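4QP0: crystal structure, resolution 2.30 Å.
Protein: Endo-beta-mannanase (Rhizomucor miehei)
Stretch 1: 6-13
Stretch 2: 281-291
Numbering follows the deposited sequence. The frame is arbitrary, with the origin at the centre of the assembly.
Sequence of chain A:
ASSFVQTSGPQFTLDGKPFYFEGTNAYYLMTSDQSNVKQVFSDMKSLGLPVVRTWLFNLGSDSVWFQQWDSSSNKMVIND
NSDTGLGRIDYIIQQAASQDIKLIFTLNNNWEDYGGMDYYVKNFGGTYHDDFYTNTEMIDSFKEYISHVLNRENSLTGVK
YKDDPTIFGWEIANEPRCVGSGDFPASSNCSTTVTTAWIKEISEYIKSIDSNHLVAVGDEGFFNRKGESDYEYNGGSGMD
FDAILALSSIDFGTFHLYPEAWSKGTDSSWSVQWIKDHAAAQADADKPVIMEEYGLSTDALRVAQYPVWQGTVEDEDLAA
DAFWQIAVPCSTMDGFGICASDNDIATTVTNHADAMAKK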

# COMPACT_ATOMS: atom_id res chain seq x y z
N GLN A 6 -2.46 -16.50 -0.33
CA GLN A 6 -3.72 -16.73 0.37
C GLN A 6 -3.60 -16.39 1.85
O GLN A 6 -2.56 -15.94 2.32
CB GLN A 6 -4.19 -18.17 0.16
CG GLN A 6 -4.56 -18.47 -1.28
CD GLN A 6 -5.23 -19.81 -1.45
OE1 GLN A 6 -4.85 -20.78 -0.79
NE2 GLN A 6 -6.23 -19.87 -2.32
N THR A 7 -4.69 -16.59 2.59
CA THR A 7 -4.68 -16.39 4.03
C THR A 7 -5.25 -17.61 4.72
O THR A 7 -6.25 -18.19 4.27
CB THR A 7 -5.53 -15.17 4.45
OG1 THR A 7 -6.89 -15.36 4.04
CG2 THR A 7 -4.96 -13.87 3.85
N SER A 8 -4.59 -18.00 5.80
CA SER A 8 -5.08 -19.05 6.68
C SER A 8 -4.99 -18.51 8.10
O SER A 8 -3.92 -18.48 8.71
CB SER A 8 -4.24 -20.32 6.52
OG SER A 8 -4.75 -21.36 7.34
N GLY A 9 -6.13 -18.05 8.62
CA GLY A 9 -6.18 -17.39 9.92
C GLY A 9 -5.26 -16.17 9.96
O GLY A 9 -5.33 -15.32 9.08
N PRO A 10 -4.38 -16.10 10.98
CA PRO A 10 -3.47 -14.96 11.15
C PRO A 10 -2.29 -14.91 10.17
O PRO A 10 -1.59 -13.90 10.13
CB PRO A 10 -2.96 -15.14 12.58
CG PRO A 10 -3.02 -16.61 12.82
CD PRO A 10 -4.22 -17.10 12.05
N GLN A 11 -2.09 -15.96 9.38
CA GLN A 11 -0.92 -16.02 8.49
C GLN A 11 -1.27 -15.84 7.01
O GLN A 11 -2.37 -16.17 6.57
CB GLN A 11 -0.18 -17.35 8.64
CG GLN A 11 0.26 -17.69 10.06
CD GLN A 11 0.64 -19.15 10.20
OE1 GLN A 11 -0.16 -20.05 9.91
NE2 GLN A 11 1.86 -19.40 10.67
N PHE A 12 -0.31 -15.29 6.27
CA PHE A 12 -0.33 -15.38 4.82
C PHE A 12 0.15 -16.77 4.46
O PHE A 12 0.92 -17.37 5.20
CB PHE A 12 0.61 -14.35 4.20
CG PHE A 12 0.08 -12.95 4.23
CD1 PHE A 12 -1.15 -12.63 3.63
CD2 PHE A 12 0.82 -11.94 4.83
CE1 PHE A 12 -1.62 -11.34 3.66
CE2 PHE A 12 0.35 -10.65 4.86
CZ PHE A 12 -0.88 -10.34 4.27
N THR A 13 -0.32 -17.28 3.32
CA THR A 13 0.07 -18.61 2.90
C THR A 13 0.35 -18.66 1.40
O THR A 13 -0.41 -18.12 0.59
CB THR A 13 -0.95 -19.69 3.38
OG1 THR A 13 -0.48 -20.98 3.01
CG2 THR A 13 -2.35 -19.47 2.80
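Stretch 2, residues 281-291: AQADADKPVIM

Residues 281-291 lie against the hairpin formed by residues 6-13 through van der Waals packing centred on Pro 288, with CA-H...O contacts at the turn, no hydrogen bond between the two stretches and 413 Å² buried in all. In the hairpin, strands 6-8 and 11-13 pair through Gln 6 and Thr 13, each backbone N giving a hydrogen bond to the other's O at 2.8 Å, and a type II' turn from Ser 8 to Gln 11 closes it. Gly 9 takes the positive phi (58°) of that turn; a CB there would clash with Pro 10 CD. Stretch 2 begins as the end of a helix, 281-284, leaves helical geometry at Ala 285, passes the turn in a mostly extended form, bent at Asp 286 (phi -112°, psi 53°), and enters a strand at Val 289. At the turn the CA atoms of Gly 9 and Asp 286 are 4.7 Å apart and those of Pro 10 and Pro 288 4.3 Å, so the nearest partner advances along both chains and they run in roughly the same sense here. Three CA-H...O contacts form: Gly 9 CA to Asp 286 O at 3.3 Å, Lys 287 CA to Gly 9 O at 3.5 Å and Pro 288 CA to Pro 10 O at 3.2 Å. Gly 9 O and Asp 286 O, 2.9 Å apart, are both acceptors and cannot bond. The side chain of Asp 286 brings OD1 to 3.2 Å from Pro 10 CD. Pro 288 points toward the hairpin: its CG lies 3.7 Å from Thr 7 CG2 and 3.4 Å from Gln 11 O, while its CB sits over one face of the buried Phe 12 ring, 3.9 Å from the centroid and 8° off the normal, a CH-pi contact. Ile 290 CB borders the edge of that ring, 4.5 Å from Phe 12 CE2. Within stretch 2, Val 289 N donates to Gln 282 OE1 at 3.0 Å.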

# COMPACT_ATOMS: atom_id res chain seq x y z
N ALA A 281 -4.40 -7.20 17.14
CA ALA A 281 -5.62 -7.13 16.33
C ALA A 281 -5.61 -8.26 15.30
O ALA A 281 -6.67 -8.76 14.94
CB ALA A 281 -5.76 -5.78 15.66
N GLN A 282 -4.41 -8.65 14.85
CA GLN A 282 -4.21 -9.83 14.00
C GLN A 282 -4.58 -11.11 14.74
O GLN A 282 -5.20 -12.01 14.16
CB GLN A 282 -2.75 -9.92 13.55
CG GLN A 282 -2.42 -11.15 12.70
CD GLN A 282 -0.93 -11.27 12.39
OE1 GLN A 282 -0.39 -10.55 11.54
NE2 GLN A 282 -0.27 -12.19 13.07
N ALA A 283 -4.19 -11.19 16.01
CA ALA A 283 -4.50 -12.36 16.83
C ALA A 283 -5.97 -12.42 17.26
O ALA A 283 -6.54 -13.50 17.35
CB ALA A 283 -3.58 -12.43 18.04
N ASP A 284 -6.57 -11.27 17.52
CA ASP A 284 -7.92 -11.20 18.10
C ASP A 284 -9.02 -11.30 17.04
O ASP A 284 -10.11 -11.81 17.31
CB ASP A 284 -8.08 -9.95 18.97
CG ASP A 284 -7.11 -9.93 20.14
OD1 ASP A 284 -6.65 -11.02 20.54
OD2 ASP A 284 -6.79 -8.83 20.65
N ALA A 285 -8.74 -10.79 15.85
CA ALA A 285 -9.48 -11.19 14.67
C ALA A 285 -8.60 -12.27 14.08
O ALA A 285 -7.49 -12.48 14.55
CB ALA A 285 -9.66 -10.02 13.70
N ASP A 286 -9.06 -13.01 13.09
CA ASP A 286 -8.23 -14.10 12.61
C ASP A 286 -7.74 -13.81 11.19
O ASP A 286 -7.92 -14.62 10.29
CB ASP A 286 -8.97 -15.43 12.72
CG ASP A 286 -8.08 -16.56 13.19
OD1 ASP A 286 -6.91 -16.29 13.54
OD2 ASP A 286 -8.56 -17.72 13.20
N LYS A 287 -7.13 -12.63 11.02
CA LYS A 287 -6.66 -12.14 9.71
C LYS A 287 -5.24 -11.61 9.82
O LYS A 287 -4.91 -10.96 10.81
CB LYS A 287 -7.54 -11.01 9.20
CG LYS A 287 -8.93 -11.42 8.82
CD LYS A 287 -9.63 -10.32 8.07
CE LYS A 287 -11.05 -10.75 7.78
NZ LYS A 287 -11.78 -9.75 6.95
N PRO A 288 -4.41 -11.86 8.79
CA PRO A 288 -3.06 -11.33 8.81
C PRO A 288 -3.09 -9.81 8.77
O PRO A 288 -4.01 -9.21 8.19
CB PRO A 288 -2.45 -11.87 7.51
CG PRO A 288 -3.34 -12.97 7.08
CD PRO A 288 -4.70 -12.53 7.51
N VAL A 289 -2.09 -9.22 9.43
CA VAL A 289 -1.88 -7.79 9.39
C VAL A 289 -0.44 -7.57 8.93
O VAL A 289 0.44 -8.39 9.20
CB VAL A 289 -2.17 -7.13 10.76
CG1 VAL A 289 -1.91 -5.64 10.72
CG2 VAL A 289 -3.63 -7.36 11.16
N ILE A 290 -0.23 -6.47 8.21
CA ILE A 290 1.08 -6.14 7.68
C ILE A 290 1.40 -4.67 7.98
O ILE A 290 0.61 -3.77 7.69
CB ILE A 290 1.17 -6.46 6.16
CG1 ILE A 290 2.60 -6.23 5.63
CG2 ILE A 290 0.13 -5.68 5.36
CD1 ILE A 290 2.74 -6.41 4.13
N MET A 291 2.56 -4.46 8.60
CA MET A 291 3.11 -3.12 8.75
C MET A 291 3.77 -2.81 7.43
O MET A 291 4.96 -3.06 7.22
CB MET A 291 4.12 -3.06 9.90
CG MET A 291 4.72 -1.68 10.10
SD MET A 291 5.50 -1.51 11.72
CE MET A 291 6.95 -2.55 11.56